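Local structure of Hia (Haemophilus influenzae, 1S7M) at the interface of chains A and B. The protein serves as a trimeric autotransporter adhesin of the bacterial outer membrane, recognising the host through binding domains such as HiaBD1. Residues are numbered along the deposited sequence; one frame, centred on the assembly and turned at random. Chains: chain A/B, Hia.

Contact 1: the interface of chains A and B. Residues chain A 43, 45-48; chain B 51-53, 103-104.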
loop_
_atom_site.group_PDB
_atom_site.type_symbol
_atom_site.label_atom_id
_atom_site.label_comp_id
_atom_site.label_asym_id
_atom_site.label_seq_id
_atom_site.Cartn_x
_atom_site.Cartn_y
_atom_site.Cartn_z
ATOM N N ALA A 43 -16.173 8.683 9.899
ATOM C CA ALA A 43 -16.156 9.836 9.007
ATOM C C ALA A 43 -17.443 9.964 8.178
ATOM O O ALA A 43 -17.487 10.672 7.170
ATOM C CB ALA A 43 -14.938 9.758 8.101
ATOM N N GLY A 45 -18.950 8.127 5.970
ATOM C CA GLY A 45 -18.880 7.862 4.546
ATOM C C GLY A 45 -18.092 8.917 3.797
ATOM O O GLY A 45 -18.031 8.917 2.568
ATOM N N GLN A 46 -17.492 9.834 4.538
ATOM C CA GLN A 46 -16.694 10.886 3.927
ATOM C C GLN A 46 -15.205 10.566 4.083
ATOM O O GLN A 46 -14.842 9.433 4.418
ATOM C CB GLN A 46 -17.012 12.220 4.580
ATOM C CG GLN A 46 -18.501 12.512 4.661
ATOM C CD GLN A 46 -18.861 13.814 4.001
ATOM O OE1 GLN A 46 -19.770 14.508 4.443
ATOM N NE2 GLN A 46 -18.156 14.153 2.932
ATOM N N SER A 47 -14.364 11.566 3.849
ATOM C CA SER A 47 -12.919 11.405 3.911
ATOM C C SER A 47 -12.256 12.124 5.068
ATOM O O SER A 47 -12.863 12.947 5.744
ATOM C CB SER A 47 -12.276 11.942 2.625
ATOM O OG SER A 47 -12.764 11.259 1.492
ATOM N N VAL A 48 -10.987 11.794 5.286
ATOM C CA VAL A 48 -10.188 12.462 6.288
ATOM C C VAL A 48 -9.255 13.251 5.375
ATOM O O VAL A 48 -8.438 12.681 4.642
ATOM C CB VAL A 48 -9.411 11.459 7.170
ATOM C CG1 VAL A 48 -8.321 12.178 7.959
ATOM C CG2 VAL A 48 -10.370 10.770 8.117
ATOM N N VAL B 51 -15.055 5.473 6.238
ATOM C CA VAL B 51 -14.224 6.467 5.597
ATOM C C VAL B 51 -13.828 6.014 4.193
ATOM O O VAL B 51 -13.615 4.837 3.941
ATOM C CB VAL B 51 -12.963 6.756 6.487
ATOM C CG1 VAL B 51 -12.160 5.459 6.698
ATOM C CG2 VAL B 51 -12.090 7.841 5.855
ATOM N N VAL B 52 -13.777 6.956 3.259
ATOM C CA VAL B 52 -13.372 6.636 1.883
ATOM C C VAL B 52 -12.325 7.660 1.523
ATOM O O VAL B 52 -12.288 8.734 2.101
ATOM C CB VAL B 52 -14.549 6.772 0.830
ATOM C CG1 VAL B 52 -15.684 5.804 1.161
ATOM C CG2 VAL B 52 -15.047 8.192 0.802
ATOM N N SER B 53 -11.451 7.325 0.590
ATOM C CA SER B 53 -10.434 8.283 0.153
ATOM C C SER B 53 -10.935 8.941 -1.127
ATOM O O SER B 53 -10.575 10.060 -1.436
ATOM C CB SER B 53 -9.144 7.561 -0.178
ATOM O OG SER B 53 -9.405 6.571 -1.162
ATOM N N THR B 103 -4.760 12.752 1.844
ATOM C CA THR B 103 -6.078 12.193 2.107
ATOM C C THR B 103 -5.802 10.829 2.707
ATOM O O THR B 103 -4.971 10.076 2.185
ATOM C CB THR B 103 -6.870 12.022 0.800
ATOM O OG1 THR B 103 -6.910 13.281 0.121
ATOM C CG2 THR B 103 -8.293 11.538 1.075
ATOM N N ALA B 104 -6.471 10.510 3.804
ATOM C CA ALA B 104 -6.247 9.224 4.421
ATOM C C ALA B 104 -6.642 8.129 3.455
ATOM O O ALA B 104 -7.718 8.186 2.815
ATOM C CB ALA B 104 -7.048 9.092 5.717
HETATM O O HOH W 1 -9.985 9.700 3.584
#

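Contact 2: the interface of chains A and B. Residues chain A 115, 133, 137-139, 141; chain B 115-118.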
loop_
_atom_site.group_PDB
_atom_site.type_symbol
_atom_site.label_atom_id
_atom_site.label_comp_id
_atom_site.label_asym_id
_atom_site.label_seq_id
_atom_site.Cartn_x
_atom_site.Cartn_y
_atom_site.Cartn_z
ATOM N N TRP A 115 8.548 -1.503 -5.791
ATOM C CA TRP A 115 9.784 -2.236 -5.671
ATOM C C TRP A 115 10.639 -1.879 -6.858
ATOM O O TRP A 115 10.177 -1.212 -7.802
ATOM C CB TRP A 115 9.574 -3.755 -5.583
ATOM C CG TRP A 115 8.659 -4.359 -6.612
ATOM C CD1 TRP A 115 7.294 -4.287 -6.641
ATOM C CD2 TRP A 115 9.050 -5.164 -7.738
ATOM N NE1 TRP A 115 6.808 -5.005 -7.721
ATOM C CE2 TRP A 115 7.859 -5.551 -8.407
ATOM C CE3 TRP A 115 10.292 -5.602 -8.240
ATOM C CZ2 TRP A 115 7.871 -6.357 -9.553
ATOM C CZ3 TRP A 115 10.311 -6.400 -9.378
ATOM C CH2 TRP A 115 9.101 -6.775 -10.026
ATOM N N VAL A 133 8.615 -0.402 -9.994
ATOM C CA VAL A 133 7.352 -1.069 -10.261
ATOM C C VAL A 133 6.390 -0.611 -9.162
ATOM O O VAL A 133 6.384 -1.153 -8.033
ATOM C CB VAL A 133 7.476 -2.600 -10.199
ATOM C CG1 VAL A 133 6.094 -3.286 -10.583
ATOM C CG2 VAL A 133 8.545 -3.061 -11.141
ATOM N N ASN A 137 1.746 -0.820 -12.504
ATOM C CA ASN A 137 2.845 -0.880 -13.443
ATOM C C ASN A 137 2.815 -2.331 -13.897
ATOM O O ASN A 137 2.284 -3.196 -13.192
ATOM C CB ASN A 137 4.217 -0.571 -12.785
ATOM C CG ASN A 137 4.627 0.901 -12.921
ATOM O OD1 ASN A 137 4.420 1.530 -13.977
ATOM N ND2 ASN A 137 5.213 1.452 -11.872
ATOM N N GLU A 138 3.380 -2.607 -15.063
ATOM C CA GLU A 138 3.415 -3.967 -15.604
ATOM C C GLU A 138 4.835 -4.435 -15.875
ATOM O O GLU A 138 5.668 -3.671 -16.329
ATOM C CB GLU A 138 2.637 -4.044 -16.942
ATOM C CG GLU A 138 2.623 -5.443 -17.585
ATOM C CD GLU A 138 1.824 -5.502 -18.920
ATOM O OE1 GLU A 138 1.058 -4.557 -19.197
ATOM O OE2 GLU A 138 1.968 -6.491 -19.670
ATOM N N VAL A 139 5.085 -5.701 -15.601
ATOM C CA VAL A 139 6.378 -6.315 -15.844
ATOM C C VAL A 139 6.091 -7.512 -16.756
ATOM O O VAL A 139 5.258 -8.359 -16.446
ATOM C CB VAL A 139 7.045 -6.824 -14.538
ATOM C CG1 VAL A 139 8.327 -7.569 -14.874
ATOM C CG2 VAL A 139 7.350 -5.659 -13.604
ATOM N N PHE A 141 7.827 -10.717 -19.029
ATOM C CA PHE A 141 8.980 -11.554 -19.276
ATOM C C PHE A 141 8.842 -12.087 -20.705
ATOM O O PHE A 141 7.902 -12.834 -21.025
ATOM C CB PHE A 141 9.029 -12.667 -18.229
ATOM C CG PHE A 141 9.138 -12.141 -16.813
ATOM C CD1 PHE A 141 7.991 -11.766 -16.097
ATOM C CD2 PHE A 141 10.394 -11.937 -16.227
ATOM C CE1 PHE A 141 8.097 -11.192 -14.813
ATOM C CE2 PHE A 141 10.505 -11.361 -14.949
ATOM C CZ PHE A 141 9.354 -10.985 -14.240
ATOM N N TRP B 115 0.612 -5.079 -9.159
ATOM C CA TRP B 115 1.220 -4.803 -10.443
ATOM C C TRP B 115 0.817 -5.925 -11.404
ATOM O O TRP B 115 0.419 -7.027 -10.977
ATOM C CB TRP B 115 2.769 -4.661 -10.326
ATOM C CG TRP B 115 3.429 -5.747 -9.566
ATOM C CD1 TRP B 115 3.444 -5.904 -8.201
ATOM C CD2 TRP B 115 4.152 -6.858 -10.101
ATOM N NE1 TRP B 115 4.130 -7.035 -7.867
ATOM C CE2 TRP B 115 4.578 -7.641 -9.011
ATOM C CE3 TRP B 115 4.483 -7.267 -11.393
ATOM C CZ2 TRP B 115 5.317 -8.807 -9.170
ATOM C CZ3 TRP B 115 5.219 -8.425 -11.551
ATOM C CH2 TRP B 115 5.629 -9.180 -10.443
ATOM N N VAL B 116 0.891 -5.640 -12.697
ATOM C CA VAL B 116 0.542 -6.632 -13.708
ATOM C C VAL B 116 1.745 -7.440 -14.142
ATOM O O VAL B 116 2.779 -6.870 -14.484
ATOM C CB VAL B 116 -0.061 -5.955 -14.985
ATOM C CG1 VAL B 116 -0.267 -6.993 -16.105
ATOM C CG2 VAL B 116 -1.393 -5.287 -14.628
ATOM N N ILE B 117 1.633 -8.763 -14.098
ATOM C CA ILE B 117 2.723 -9.593 -14.587
ATOM C C ILE B 117 2.237 -10.236 -15.886
ATOM O O ILE B 117 1.098 -10.723 -15.960
ATOM C CB ILE B 117 3.167 -10.679 -13.578
ATOM C CG1 ILE B 117 4.404 -11.383 -14.124
ATOM C CG2 ILE B 117 2.044 -11.693 -13.292
ATOM C CD1 ILE B 117 4.959 -12.488 -13.216
ATOM N N SER B 118 3.088 -10.211 -16.913
ATOM C CA SER B 118 2.736 -10.770 -18.210
ATOM C C SER B 118 3.878 -11.473 -18.944
ATOM O O SER B 118 5.074 -11.343 -18.608
ATOM C CB SER B 118 2.183 -9.663 -19.099
ATOM O OG SER B 118 3.167 -8.668 -19.315
#

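Contact 3: the interface of chains A and B. Residues chain A 105-108; chain B 101-105.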
loop_
_atom_site.group_PDB
_atom_site.type_symbol
_atom_site.label_atom_id
_atom_site.label_comp_id
_atom_site.label_asym_id
_atom_site.label_seq_id
_atom_site.Cartn_x
_atom_site.Cartn_y
_atom_site.Cartn_z
ATOM N N ALA A 105 -2.108 6.217 7.208
ATOM C CA ALA A 105 -1.366 6.385 5.972
ATOM C C ALA A 105 -2.234 7.215 4.997
ATOM O O ALA A 105 -3.456 7.228 5.100
ATOM C CB ALA A 105 -1.040 5.046 5.381
ATOM N N THR A 106 -1.584 7.893 4.053
ATOM C CA THR A 106 -2.269 8.742 3.069
ATOM C C THR A 106 -2.171 8.230 1.646
ATOM O O THR A 106 -1.359 7.364 1.324
ATOM C CB THR A 106 -1.652 10.137 3.034
ATOM O OG1 THR A 106 -0.383 10.041 2.395
ATOM C CG2 THR A 106 -1.441 10.701 4.462
ATOM N N VAL A 107 -2.993 8.800 0.776
ATOM C CA VAL A 107 -2.957 8.451 -0.631
ATOM C C VAL A 107 -1.554 8.763 -1.178
ATOM O O VAL A 107 -0.996 8.036 -1.995
ATOM C CB VAL A 107 -4.021 9.267 -1.415
ATOM C CG1 VAL A 107 -3.854 9.033 -2.937
ATOM C CG2 VAL A 107 -5.425 8.852 -0.950
ATOM N N GLY A 108 -0.986 9.867 -0.730
ATOM C CA GLY A 108 0.346 10.225 -1.188
ATOM C C GLY A 108 1.395 9.179 -0.845
ATOM O O GLY A 108 2.338 8.999 -1.604
ATOM N N ASP B 101 -2.998 14.159 -2.331
ATOM C CA ASP B 101 -2.033 13.322 -1.614
ATOM C C ASP B 101 -2.367 13.168 -0.138
ATOM O O ASP B 101 -2.370 12.051 0.381
ATOM C CB ASP B 101 -0.606 13.895 -1.718
ATOM C CG ASP B 101 0.120 13.459 -2.997
ATOM O OD1 ASP B 101 -0.369 12.568 -3.724
ATOM O OD2 ASP B 101 1.193 14.006 -3.273
ATOM N N ASN B 102 -2.643 14.296 0.526
ATOM C CA ASN B 102 -2.927 14.302 1.963
ATOM C C ASN B 102 -4.348 13.913 2.334
ATOM O O ASN B 102 -5.042 14.652 3.038
ATOM C CB ASN B 102 -2.605 15.674 2.548
ATOM C CG ASN B 102 -1.150 16.023 2.408
ATOM O OD1 ASN B 102 -0.369 15.253 1.856
ATOM N ND2 ASN B 102 -0.766 17.187 2.907
ATOM N N THR B 103 -4.760 12.752 1.844
ATOM C CA THR B 103 -6.078 12.193 2.107
ATOM C C THR B 103 -5.802 10.829 2.707
ATOM O O THR B 103 -4.971 10.076 2.185
ATOM C CB THR B 103 -6.870 12.022 0.800
ATOM O OG1 THR B 103 -6.910 13.281 0.121
ATOM C CG2 THR B 103 -8.293 11.538 1.075
ATOM N N ALA B 104 -6.471 10.510 3.804
ATOM C CA ALA B 104 -6.247 9.224 4.421
ATOM C C ALA B 104 -6.642 8.129 3.455
ATOM O O ALA B 104 -7.718 8.186 2.815
ATOM C CB ALA B 104 -7.048 9.092 5.717
ATOM N N ALA B 105 -5.758 7.138 3.332
ATOM C CA ALA B 105 -6.010 5.996 2.470
ATOM C C ALA B 105 -6.762 4.916 3.283
ATOM O O ALA B 105 -6.641 4.861 4.522
ATOM C CB ALA B 105 -4.702 5.469 1.946
HETATM O O HOH W 2 0.697 12.669 1.998
#

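Contact 1: the interface of chains A and B
B:Val52 packs against the chain A stretch A:Gly45 to A:Ser47: its backbone N and O are both hydrogen-bonded there and its side chain packs alongside. Its N-H bonds to the carbonyl O of A:Gln46 (N to O 2.9 Å), arriving from above that carbonyl plane, next to the parallel bridge that pairs A:Gln46 with B:Val51. The CG2 methyl of B:Val52, set between its own backbone N and carbonyl carbon (CG1 at chi1 -61°), rests on the carbonyl O of A:Gly45 at 3.5 Å. The hydroxyl OG of A:Ser47 gives a short hydrogen bond of 2.6 Å to the carbonyl O of B:Val52, again from above the carbonyl plane. A water joins the same O (2.9 Å) and also bonds to the carbonyl O of B:Ala104 and to the N of A:Val48, tying three backbone groups of the two chains together. A:Val48 faces B:Ala104 twice: its carbonyl O takes the N-H of B:Ala104 (3.0 Å) in the carbonyl plane, while its CB meets the CB methyl of B:Ala104 at 3.6 Å. With CG1 anti to the backbone N (chi1 165°), the CG2 branch of A:Val48 is turned to CG2 of B:Val51, 4.1 Å away, and the two side chains cross obliquely. In this homotrimeric adhesin fragment the site fastens a short extended stretch of one subunit to two separate stretches of its neighbour.

Contact 2: the interface of chains A and B
The hydroxyl OG of B:Ser118 reaches carboxylate OE2 of A:Glu138 in a short hydrogen bond of 2.5 Å, received on the anti lone pair, away from OE1. This is the Trp-ring domain of a trimeric autotransporter adhesin, where strand 114-119 of chain B runs parallel to strand 138-143 of chain A. A:Glu138 is fully extended, CG anti to the backbone N (chi1 180°), and its CG lies 3.6 Å from CG1 of B:Val116 on the way to the serine. Backbone bonds alternate along the strand pair: the N of A:Val139 meets the O of B:Val116 at 2.8 Å, and the N of B:Ser118 meets the O of A:Val139 at 2.9 Å. Next to this strand pair, the indoles of A:Trp115 and B:Trp115 meet edge to face, their planes 63° apart. The rim atom CZ2 of A:Trp115 sits over the centre of the B:Trp115 ring, 3.4 Å above its plane. CB of A:Val133 covers a face of A:Trp115 toward the rim, and its CG1 methyl touches CB of B:Trp115 at 3.6 Å. Farther along B:Trp115, CZ3 lies 3.8 Å from CB of A:Val139. CG1 of B:Ile117 meets A:Phe141 at the ring edge, in its plane, and CD1 lies 3.8 Å from CE1.

Contact 3: the interface of chains A and B
A:Thr106 lies against the stretch B:Asp101 to B:Thr103. Its CB sits 3.3 Å from the carbonyl O of B:Asp101 and almost as near that of B:Thr103. OG1 stands between the backbone N and the carbonyl carbon (chi1 73°), in contact with the carbonyl O of B:Asp101 at 3.5 Å. A water 2.9 Å from OG1 of A:Thr106 also bonds to the side-chain amide oxygen OD1 of B:Asn102. The backbone around this threonine forms an antiparallel bridge with B:Ala104. On one flank the O of A:Ala105 accepts the N-H of B:Ala105 (2.9 Å); on the other the N of A:Val107 donates to the O of B:Thr103 (2.7 Å), nearly along the C=O axis. A:Val107 and A:Gly108 begin helix 107-111, and the N of A:Gly108 bonds to the O of B:Asp101 at 2.8 Å, so chain B carbonyls take up N-H groups at the helix start. The side chain of A:Val107 sits beside that of B:Thr103, both heading roughly the same way, with CG2 3.9 Å from the threonine CB. The side chain of B:Asp101 comes up beside A:Gly108, its carboxylate OD1 3.5 Å from the glycine CA.

Contact 1 and contact 3 are neighbours, their C-alpha centres about 10 Å apart, and both use B:Thr103 and B:Ala104: the same chain B segment touches A:Val48 in one and the start of helix 107-111 in the other. Contact 2 lies farther along the subunit, about 29 Å from contact 1 and about 23 Å from contact 3, on strands 114-119 and 138-143. Helix 107-111 is followed after a short link by strand 114-119, linking contact 3 to contact 2 through chain A. Spread along the molecule and repeated in each copy, the three contacts bind neighbouring subunits of the homotrimer at several levels.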